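Local coordinates for taurocyamine kinase (Schistosoma mansoni, PDB 4WOD), which catalyses the reversible, magnesium-dependent transfer of phosphate between ATP and taurocyamine, giving N-phosphotaurocyamine and ADP, at residues 68-73 and 263-268; 79-84 and 270-275; 303-308 and 324-329. The protein carries 4 engineered substitutions. All blocks are in the same frame, centred on the assembly; numbering follows the deposited sequence.

Interaction 1: residues 68-73 and 263-268; sequences NAYETF and GFITFC. With ARG (arginine), chain B.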
loop_
_atom_site.group_PDB
_atom_site.type_symbol
_atom_site.label_atom_id
_atom_site.label_comp_id
_atom_site.label_asym_id
_atom_site.label_seq_id
_atom_site.Cartn_x
_atom_site.Cartn_y
_atom_site.Cartn_z
ATOM N N ASN A 68 -17.023 -0.750 -31.152
ATOM C CA ASN A 68 -17.129 -2.159 -31.477
ATOM C C ASN A 68 -15.876 -2.942 -31.160
ATOM O O ASN A 68 -15.837 -4.167 -31.398
ATOM C CB ASN A 68 -17.444 -2.355 -32.956
ATOM C CG ASN A 68 -18.764 -1.773 -33.347
ATOM O OD1 ASN A 68 -18.819 -0.758 -34.049
ATOM N ND2 ASN A 68 -19.849 -2.402 -32.903
ATOM N N ALA A 69 -14.841 -2.244 -30.689
ATOM C CA ALA A 69 -13.581 -2.910 -30.393
ATOM C C ALA A 69 -13.787 -3.946 -29.298
ATOM O O ALA A 69 -13.171 -5.009 -29.319
ATOM C CB ALA A 69 -12.517 -1.922 -29.985
ATOM N N TYR A 70 -14.646 -3.633 -28.330
ATOM C CA TYR A 70 -14.816 -4.515 -27.193
ATOM C C TYR A 70 -15.401 -5.853 -27.638
ATOM O O TYR A 70 -14.982 -6.899 -27.150
ATOM C CB TYR A 70 -15.685 -3.848 -26.117
ATOM C CG TYR A 70 -15.005 -2.627 -25.514
ATOM C CD1 TYR A 70 -13.965 -2.778 -24.610
ATOM C CD2 TYR A 70 -15.381 -1.340 -25.868
ATOM C CE1 TYR A 70 -13.326 -1.701 -24.067
ATOM C CE2 TYR A 70 -14.744 -0.237 -25.319
ATOM C CZ TYR A 70 -13.722 -0.424 -24.417
ATOM O OH TYR A 70 -13.070 0.653 -23.858
ATOM N N GLU A 71 -16.332 -5.823 -28.585
ATOM C CA GLU A 71 -16.879 -7.052 -29.141
ATOM C C GLU A 71 -15.922 -7.740 -30.126
ATOM O O GLU A 71 -15.707 -8.956 -30.039
ATOM C CB GLU A 71 -18.209 -6.771 -29.827
ATOM C CG GLU A 71 -18.837 -7.985 -30.498
ATOM C CD GLU A 71 -19.014 -9.183 -29.559
ATOM O OE1 GLU A 71 -18.925 -10.326 -30.056
ATOM O OE2 GLU A 71 -19.245 -8.989 -28.340
ATOM N N THR A 72 -15.312 -6.957 -31.016
ATOM C CA THR A 72 -14.511 -7.509 -32.123
ATOM C C THR A 72 -13.249 -8.183 -31.609
ATOM O O THR A 72 -12.875 -9.268 -32.071
ATOM C CB THR A 72 -14.141 -6.414 -33.139
ATOM O OG1 THR A 72 -15.334 -5.742 -33.555
ATOM C CG2 THR A 72 -13.420 -7.016 -34.387
ATOM N N PHE A 73 -12.597 -7.564 -30.630
ATOM C CA PHE A 73 -11.420 -8.194 -30.013
ATOM C C PHE A 73 -11.709 -8.642 -28.581
ATOM O O PHE A 73 -10.915 -8.439 -27.655
ATOM C CB PHE A 73 -10.231 -7.235 -30.075
ATOM C CG PHE A 73 -10.090 -6.545 -31.411
ATOM C CD1 PHE A 73 -9.696 -7.264 -32.538
ATOM C CD2 PHE A 73 -10.343 -5.188 -31.543
ATOM C CE1 PHE A 73 -9.550 -6.638 -33.772
ATOM C CE2 PHE A 73 -10.208 -4.548 -32.781
ATOM C CZ PHE A 73 -9.806 -5.279 -33.901
ATOM N N GLY A 263 -21.994 -2.226 -19.732
ATOM C CA GLY A 263 -22.693 -0.971 -19.520
ATOM C C GLY A 263 -22.418 0.042 -20.629
ATOM O O GLY A 263 -22.420 -0.317 -21.809
ATOM N N PHE A 264 -22.208 1.310 -20.255
ATOM C CA PHE A 264 -21.921 2.367 -21.234
ATOM C C PHE A 264 -20.490 2.237 -21.755
ATOM O O PHE A 264 -19.513 2.203 -20.986
ATOM C CB PHE A 264 -22.125 3.752 -20.637
ATOM C CG PHE A 264 -23.561 4.097 -20.379
ATOM C CD1 PHE A 264 -24.412 4.387 -21.440
ATOM C CD2 PHE A 264 -24.057 4.116 -19.093
ATOM C CE1 PHE A 264 -25.740 4.711 -21.214
ATOM C CE2 PHE A 264 -25.393 4.443 -18.849
ATOM C CZ PHE A 264 -26.223 4.752 -19.912
ATOM N N ILE A 265 -20.379 2.140 -23.065
ATOM C CA ILE A 265 -19.070 2.063 -23.714
ATOM C C ILE A 265 -18.328 3.392 -23.585
ATOM O O ILE A 265 -18.925 4.474 -23.726
ATOM C CB ILE A 265 -19.219 1.694 -25.206
ATOM C CG1 ILE A 265 -20.017 0.392 -25.369
ATOM C CG2 ILE A 265 -17.852 1.625 -25.907
ATOM C CD1 ILE A 265 -19.497 -0.787 -24.562
ATOM N N THR A 266 -17.033 3.310 -23.304
ATOM C CA THR A 266 -16.177 4.492 -23.271
ATOM C C THR A 266 -14.893 4.200 -24.017
ATOM O O THR A 266 -14.596 3.037 -24.275
ATOM C CB THR A 266 -15.842 4.923 -21.826
ATOM O OG1 THR A 266 -15.400 3.768 -21.084
ATOM C CG2 THR A 266 -17.096 5.538 -21.179
ATOM N N PHE A 267 -14.148 5.254 -24.349
ATOM C CA PHE A 267 -12.861 5.124 -25.066
ATOM C C PHE A 267 -11.826 4.357 -24.241
ATOM O O PHE A 267 -11.099 3.502 -24.758
ATOM C CB PHE A 267 -12.340 6.516 -25.435
ATOM C CG PHE A 267 -11.020 6.525 -26.172
ATOM C CD1 PHE A 267 -10.900 6.005 -27.447
ATOM C CD2 PHE A 267 -9.902 7.109 -25.590
ATOM C CE1 PHE A 267 -9.676 6.049 -28.126
ATOM C CE2 PHE A 267 -8.692 7.161 -26.262
ATOM C CZ PHE A 267 -8.582 6.624 -27.526
ATOM N N CYS A 268 -11.761 4.657 -22.953
ATOM C CA CYS A 268 -10.845 3.942 -22.069
ATOM C C CYS A 268 -11.632 2.948 -21.238
ATOM O O CYS A 268 -12.706 3.288 -20.723
ATOM C CB CYS A 268 -10.085 4.915 -21.169
ATOM S SG CYS A 268 -8.991 4.118 -19.988
HETATM N N ARG B . -5.873 3.360 -16.063
HETATM C CA ARG B . -5.605 4.022 -17.310
HETATM C C ARG B . -4.240 3.814 -17.938
HETATM O O ARG B . -3.200 3.958 -17.248
HETATM C CB ARG B . -5.934 5.467 -17.220
HETATM C CG ARG B . -7.389 5.727 -17.413
HETATM C CD ARG B . -7.514 6.455 -18.702
HETATM N NE ARG B . -8.889 6.761 -18.963
HETATM C CZ ARG B . -9.300 7.945 -19.319
HETATM N NH1 ARG B . -10.561 8.158 -19.547
HETATM N NH2 ARG B . -8.438 8.919 -19.418
HETATM O OXT ARG B . -4.371 3.482 -19.125
#
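Tyr-70 reaches from helix 69-72 to the chain that runs out of strand 263-264, and its ring carries most of the contact. Its hydroxyl OH donates a hydrogen bond of 2.9 Å to the carbonyl O of Thr-266. The hydroxyl approaches the carbonyl at a C=O...O angle of 153°, tilted 26° from its plane. Thr-266 O lies at the edge of the ring, near its plane, so the phenol meets the backbone with its hydroxyl end.

The second touch is apolar. Ile-265 brings its CG2 methyl obliquely to the ring, with CG2 3.7 Å from CE2 of Tyr-70. The tyrosine and isoleucine side chains run past one another, pointing opposite ways. In Tyr-70, chi1 of -65° sets CG anti to the carbonyl carbon, and from there the ring extends toward residues 265 and 266. CE2 lies near both Ile-265 CG2 and Thr-266 O.

The hydroxyl of Thr-266 turns back to its own chain. OG1 donates to the carbonyl O of Cys-268 at 2.8 Å, a bond that ties residue 266 to a cysteine predicted to be in the active site. Cys-268 also lines the pocket that holds the bound arginine. Tyr-70 thus holds the backbone two residues ahead of a pocket residue, and probably belongs to the second shell.

The touching residues are buried. The ring of Tyr-70 packs edge-to-face with Phe-77 and also touches Ile-81, both on helix 74-84. Thr-127, after strand 117-126, binds the carbonyl of Ile-265, and strand 263-264 pairs with strand 258-259.

Interaction 2: residues 79-84 and 270-275; sequences AVIADY and SNLGTT. With ARG (arginine), chain B.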
loop_
_atom_site.group_PDB
_atom_site.type_symbol
_atom_site.label_atom_id
_atom_site.label_comp_id
_atom_site.label_asym_id
_atom_site.label_seq_id
_atom_site.Cartn_x
_atom_site.Cartn_y
_atom_site.Cartn_z
ATOM N N ALA A 79 -10.461 -9.968 -20.987
ATOM C CA ALA A 79 -9.381 -10.300 -20.075
ATOM C C ALA A 79 -8.879 -9.043 -19.368
ATOM O O ALA A 79 -8.726 -9.037 -18.139
ATOM C CB ALA A 79 -8.252 -10.997 -20.820
ATOM N N VAL A 80 -8.656 -7.969 -20.132
ATOM C CA VAL A 80 -8.187 -6.706 -19.561
ATOM C C VAL A 80 -9.196 -6.111 -18.567
ATOM O O VAL A 80 -8.836 -5.619 -17.491
ATOM C CB VAL A 80 -7.895 -5.669 -20.689
ATOM C CG1 VAL A 80 -7.696 -4.276 -20.121
ATOM C CG2 VAL A 80 -6.686 -6.108 -21.525
ATOM N N ILE A 81 -10.463 -6.150 -18.953
ATOM C CA ILE A 81 -11.534 -5.529 -18.180
ATOM C C ILE A 81 -11.770 -6.287 -16.879
ATOM O O ILE A 81 -11.865 -5.680 -15.808
ATOM C CB ILE A 81 -12.840 -5.461 -19.018
ATOM C CG1 ILE A 81 -12.705 -4.407 -20.123
ATOM C CG2 ILE A 81 -14.050 -5.159 -18.138
ATOM C CD1 ILE A 81 -13.744 -4.557 -21.241
ATOM N N ALA A 82 -11.849 -7.615 -16.976
ATOM C CA ALA A 82 -12.008 -8.473 -15.802
ATOM C C ALA A 82 -10.875 -8.235 -14.800
ATOM O O ALA A 82 -11.106 -8.136 -13.608
ATOM C CB ALA A 82 -12.067 -9.948 -16.211
ATOM N N ASP A 83 -9.659 -8.101 -15.304
ATOM C CA ASP A 83 -8.499 -7.828 -14.473
ATOM C C ASP A 83 -8.565 -6.442 -13.792
ATOM O O ASP A 83 -8.494 -6.346 -12.552
ATOM C CB ASP A 83 -7.235 -7.964 -15.332
ATOM C CG ASP A 83 -5.971 -8.142 -14.501
ATOM O OD1 ASP A 83 -5.838 -7.480 -13.449
ATOM O OD2 ASP A 83 -5.103 -8.951 -14.909
ATOM N N TYR A 84 -8.712 -5.379 -14.592
ATOM C CA TYR A 84 -8.726 -4.010 -14.077
ATOM C C TYR A 84 -9.871 -3.751 -13.103
ATOM O O TYR A 84 -9.695 -3.107 -12.056
ATOM C CB TYR A 84 -8.810 -2.994 -15.228
ATOM C CG TYR A 84 -8.745 -1.562 -14.737
ATOM C CD1 TYR A 84 -7.527 -0.959 -14.447
ATOM C CD2 TYR A 84 -9.902 -0.823 -14.546
ATOM C CE1 TYR A 84 -7.473 0.347 -13.982
ATOM C CE2 TYR A 84 -9.852 0.467 -14.087
ATOM C CZ TYR A 84 -8.643 1.046 -13.810
ATOM O OH TYR A 84 -8.615 2.337 -13.351
ATOM N N SER A 270 -11.238 1.879 -18.304
ATOM C CA SER A 270 -11.371 2.168 -16.873
ATOM C C SER A 270 -12.712 2.816 -16.516
ATOM O O SER A 270 -13.173 2.714 -15.370
ATOM C CB SER A 270 -10.221 3.063 -16.397
ATOM O OG SER A 270 -10.276 4.340 -17.004
ATOM N N ASN A 271 -13.328 3.476 -17.491
ATOM C CA ASN A 271 -14.579 4.217 -17.280
ATOM C C ASN A 271 -15.835 3.557 -17.839
ATOM O O ASN A 271 -16.811 4.245 -18.118
ATOM C CB ASN A 271 -14.465 5.611 -17.890
ATOM C CG ASN A 271 -13.588 6.528 -17.065
ATOM O OD1 ASN A 271 -13.727 6.602 -15.844
ATOM N ND2 ASN A 271 -12.671 7.218 -17.723
ATOM N N LEU A 272 -15.804 2.241 -18.019
ATOM C CA LEU A 272 -16.983 1.487 -18.474
ATOM C C LEU A 272 -18.020 1.351 -17.369
ATOM O O LEU A 272 -17.751 1.678 -16.194
ATOM C CB LEU A 272 -16.566 0.091 -18.952
ATOM C CG LEU A 272 -15.673 0.068 -20.194
ATOM C CD1 LEU A 272 -15.072 -1.345 -20.387
ATOM C CD2 LEU A 272 -16.432 0.522 -21.474
ATOM N N GLY A 273 -19.197 0.856 -17.738
ATOM C CA GLY A 273 -20.246 0.583 -16.762
ATOM C C GLY A 273 -21.108 1.800 -16.507
ATOM O O GLY A 273 -21.905 2.186 -17.375
ATOM N N THR A 274 -20.954 2.407 -15.326
ATOM C CA THR A 274 -21.647 3.652 -15.018
ATOM C C THR A 274 -20.978 4.855 -15.652
ATOM O O THR A 274 -21.633 5.869 -15.863
ATOM C CB THR A 274 -21.731 3.938 -13.496
ATOM O OG1 THR A 274 -20.408 4.094 -12.944
ATOM C CG2 THR A 274 -22.472 2.811 -12.784
ATOM N N THR A 275 -19.670 4.728 -15.913
ATOM C CA THR A 275 -18.757 5.815 -16.275
ATOM C C THR A 275 -18.665 6.879 -15.175
ATOM O O THR A 275 -17.997 7.883 -15.341
ATOM C CB THR A 275 -19.146 6.520 -17.610
ATOM O OG1 THR A 275 -20.145 7.515 -17.375
ATOM C CG2 THR A 275 -19.663 5.528 -18.635
HETATM N N ARG B . -5.873 3.360 -16.063
HETATM C CA ARG B . -5.605 4.022 -17.310
HETATM C C ARG B . -4.240 3.814 -17.938
HETATM O O ARG B . -3.200 3.958 -17.248
HETATM C CB ARG B . -5.934 5.467 -17.220
HETATM C CG ARG B . -7.389 5.727 -17.413
HETATM C CD ARG B . -7.514 6.455 -18.702
HETATM N NE ARG B . -8.889 6.761 -18.963
HETATM C CZ ARG B . -9.300 7.945 -19.319
HETATM N NH1 ARG B . -10.561 8.158 -19.547
HETATM N NH2 ARG B . -8.438 8.919 -19.418
HETATM O OXT ARG B . -4.371 3.482 -19.125
#
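Ile-81 and Leu-272 make the apolar part of this contact. Their side chains cross at about a right angle, and CD1 of Ile-81 lies 3.6 Å from CD1 of Leu-272. A van der Waals touch joins Tyr-84 to Ser-270. The serine CB sits obliquely to the ring, 3.5 Å from Tyr-84 CE2. With chi1 at -177°, CG of Tyr-84 is anti to the backbone N, and the ring leans from the last turn of the helix toward Ser-270. No hydrogen bond joins the two segments.

The bound arginine receives one weak hydrogen bond partner here: its NE donates to OG of Ser-270 at 3.4 Å. ND2 of Asn-271 comes close to the ligand NH1, at 2.9 Å. The ligand amino N is 4.0 Å from OH of Tyr-84. The tyrosine thus lies near the amino-acid end, Ser-270 beside the aliphatic chain and NE, and Asn-271 at the guanidino group. Asn-271 OD1 accepts from Arg-123, which probably helps to fix the amide.

Helix 74-84 thus packs on the loop between strands 263-264 and 277-283. Helix 22-26 touches Tyr-84, and Tyr-70 of helix 69-72 touches Leu-272.

Interaction 3: residues 303-308 and 324-329; sequences QPRGTH and KRRLGL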
loop_
_atom_site.group_PDB
_atom_site.type_symbol
_atom_site.label_atom_id
_atom_site.label_comp_id
_atom_site.label_asym_id
_atom_site.label_seq_id
_atom_site.Cartn_x
_atom_site.Cartn_y
_atom_site.Cartn_z
ATOM N N GLN A 303 -11.196 5.728 -3.942
ATOM C CA GLN A 303 -9.911 5.899 -4.616
ATOM C C GLN A 303 -9.397 7.330 -4.423
ATOM O O GLN A 303 -10.064 8.280 -4.817
ATOM C CB GLN A 303 -10.069 5.587 -6.108
ATOM C CG GLN A 303 -8.911 6.075 -6.984
ATOM C CD GLN A 303 -7.796 5.057 -7.084
ATOM O OE1 GLN A 303 -7.712 4.131 -6.275
ATOM N NE2 GLN A 303 -6.934 5.217 -8.084
ATOM N N PRO A 304 -8.214 7.494 -3.807
ATOM C CA PRO A 304 -7.652 8.838 -3.629
ATOM C C PRO A 304 -6.690 9.260 -4.753
ATOM O O PRO A 304 -5.977 8.442 -5.324
ATOM C CB PRO A 304 -6.904 8.716 -2.301
ATOM C CG PRO A 304 -6.416 7.290 -2.301
ATOM C CD PRO A 304 -7.429 6.471 -3.089
ATOM N N ARG A 305 -6.692 10.539 -5.086
ATOM C CA ARG A 305 -5.714 11.069 -6.022
ATOM C C ARG A 305 -5.154 12.366 -5.479
ATOM O O ARG A 305 -5.899 13.232 -4.993
ATOM C CB ARG A 305 -6.326 11.276 -7.413
ATOM C CG ARG A 305 -6.739 9.992 -8.132
ATOM C CD ARG A 305 -7.890 10.238 -9.111
ATOM N NE ARG A 305 -8.216 9.072 -9.943
ATOM C CZ ARG A 305 -9.426 8.511 -9.991
ATOM N NH1 ARG A 305 -10.408 8.994 -9.236
ATOM N NH2 ARG A 305 -9.660 7.456 -10.769
ATOM N N GLY A 306 -3.832 12.487 -5.548
ATOM C CA GLY A 306 -3.143 13.670 -5.081
ATOM C C GLY A 306 -3.539 14.885 -5.893
ATOM O O GLY A 306 -4.057 14.759 -7.005
ATOM N N THR A 307 -3.325 16.066 -5.323
ATOM C CA THR A 307 -3.611 17.307 -6.027
ATOM C C THR A 307 -2.387 18.212 -5.970
ATOM O O THR A 307 -2.516 19.431 -5.829
ATOM C CB THR A 307 -4.841 18.064 -5.436
ATOM O OG1 THR A 307 -4.647 18.309 -4.037
ATOM C CG2 THR A 307 -6.128 17.273 -5.642
ATOM N N HIS A 308 -1.197 17.624 -6.066
ATOM C CA HIS A 308 0.005 18.442 -6.040
ATOM C C HIS A 308 0.122 19.196 -7.358
ATOM O O HIS A 308 -0.167 18.657 -8.432
ATOM C CB HIS A 308 1.262 17.613 -5.782
ATOM C CG HIS A 308 2.487 18.449 -5.567
ATOM N ND1 HIS A 308 3.222 18.976 -6.607
ATOM C CD2 HIS A 308 3.089 18.873 -4.430
ATOM C CE1 HIS A 308 4.233 19.674 -6.123
ATOM N NE2 HIS A 308 4.176 19.627 -4.803
ATOM N N LYS A 324 -14.462 4.134 -5.967
ATOM C CA LYS A 324 -13.488 3.328 -6.704
ATOM C C LYS A 324 -14.155 2.491 -7.795
ATOM O O LYS A 324 -13.490 2.025 -8.710
ATOM C CB LYS A 324 -12.702 2.417 -5.758
ATOM C CG LYS A 324 -13.520 1.257 -5.166
ATOM C CD LYS A 324 -12.688 0.397 -4.210
ATOM C CE LYS A 324 -13.500 -0.799 -3.688
ATOM N NZ LYS A 324 -12.761 -1.565 -2.633
ATOM N N ARG A 325 -15.469 2.304 -7.713
ATOM C CA ARG A 325 -16.125 1.391 -8.644
ATOM C C ARG A 325 -16.799 2.108 -9.795
ATOM O O ARG A 325 -17.324 3.200 -9.627
ATOM C CB ARG A 325 -17.149 0.511 -7.916
ATOM C CG ARG A 325 -16.524 -0.553 -7.060
ATOM C CD ARG A 325 -17.594 -1.468 -6.460
ATOM N NE ARG A 325 -17.126 -2.203 -5.286
ATOM C CZ ARG A 325 -16.280 -3.228 -5.339
ATOM N NH1 ARG A 325 -15.789 -3.623 -6.514
ATOM N NH2 ARG A 325 -15.916 -3.853 -4.222
ATOM N N ARG A 326 -16.772 1.486 -10.969
ATOM C CA ARG A 326 -17.489 2.003 -12.140
ATOM C C ARG A 326 -18.411 0.947 -12.746
ATOM O O ARG A 326 -19.491 1.253 -13.254
ATOM C CB ARG A 326 -16.512 2.461 -13.234
ATOM C CG ARG A 326 -15.465 3.470 -12.816
ATOM C CD ARG A 326 -15.979 4.902 -12.868
ATOM N NE ARG A 326 -14.897 5.833 -12.560
ATOM C CZ ARG A 326 -14.388 6.022 -11.346
ATOM N NH1 ARG A 326 -14.872 5.354 -10.288
ATOM N NH2 ARG A 326 -13.383 6.876 -11.190
ATOM N N LEU A 327 -17.942 -0.294 -12.731
ATOM C CA LEU A 327 -18.592 -1.365 -13.463
ATOM C C LEU A 327 -19.224 -2.385 -12.524
ATOM O O LEU A 327 -18.623 -2.775 -11.522
ATOM C CB LEU A 327 -17.583 -2.047 -14.389
ATOM C CG LEU A 327 -18.077 -3.191 -15.273
ATOM C CD1 LEU A 327 -18.950 -2.658 -16.396
ATOM C CD2 LEU A 327 -16.907 -3.967 -15.838
ATOM N N GLY A 328 -20.442 -2.810 -12.841
ATOM C CA GLY A 328 -21.102 -3.842 -12.059
ATOM C C GLY A 328 -22.019 -3.351 -10.958
ATOM O O GLY A 328 -22.403 -4.127 -10.089
ATOM N N LEU A 329 -22.351 -2.064 -10.990
ATOM C CA LEU A 329 -23.313 -1.469 -10.057
ATOM C C LEU A 329 -24.042 -0.341 -10.766
ATOM O O LEU A 329 -23.632 0.083 -11.844
ATOM C CB LEU A 329 -22.656 -0.929 -8.764
ATOM C CG LEU A 329 -21.337 -0.147 -8.737
ATOM C CD1 LEU A 329 -21.241 0.983 -9.745
ATOM C CD2 LEU A 329 -21.106 0.441 -7.351
HETATM O O HOH W 1 -11.926 6.844 -9.207
#
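Arg-305 keeps an extended chain from CG to NE, while Arg-326 bends at chi2 (-84°), and the two side chains approach from opposite sides. Their guanidinium planes are 60° apart. NH2 of Arg-326 lies at the edge of the Arg-305 group, near its plane, 3.8 Å from Arg-305 NH2. One water lies between the two arginines. It accepts from Arg-305 NH1 at 2.6 Å and from Arg-326 NH2 at 2.5 Å. Both distances are unusually short, so its exact position is doubtful.

The Arg-305 group is also covered on one face, where CG of Gln-303 sits 3.9 Å above the plane, over its centre. NH1 of Arg-326 donates to the carbonyl O of Asn-323. A weak bond runs from the same NH1 to the carbonyl O of Arg-325.

Where the two backbones come closest, CB of Gln-303 and CB of Lys-324 are 4.1 Å apart. The lysine chain then runs off, and its NZ bonds to the carbonyl O of Glu-298.

Strand 302-306 edges the large antiparallel sheet of the catalytic domain. Arg-305 is a predicted ATP-binding residue, beside Arg-277, another one. Arg-326 lies close to Arg-123, also predicted to bind ATP. Such an arginine cluster is characteristic of the nucleotide phosphate site of phosphagen kinases.

Overall arrangement
From the N terminus, helices 69-72 and 74-84 come first, one directly after the other. Interactions 1 and 2 each close a loop of nearly 190 residues, interaction 1 onto strand 263-264 and the residues after it, interaction 2 onto the loop before strand 277-283. Their segments alternate along the sequence, so the two loops cross. Together they tie the small N-terminal helical part to the catalytic domain, and both touch the bound arginine. Interaction 3 follows in series and closes a short loop of 15 residues at the edge of the large sheet. It meets interaction 2 through a probable hydrogen bond from Thr-274 N to Arg-326 O. Interactions 1 and 3 do not touch.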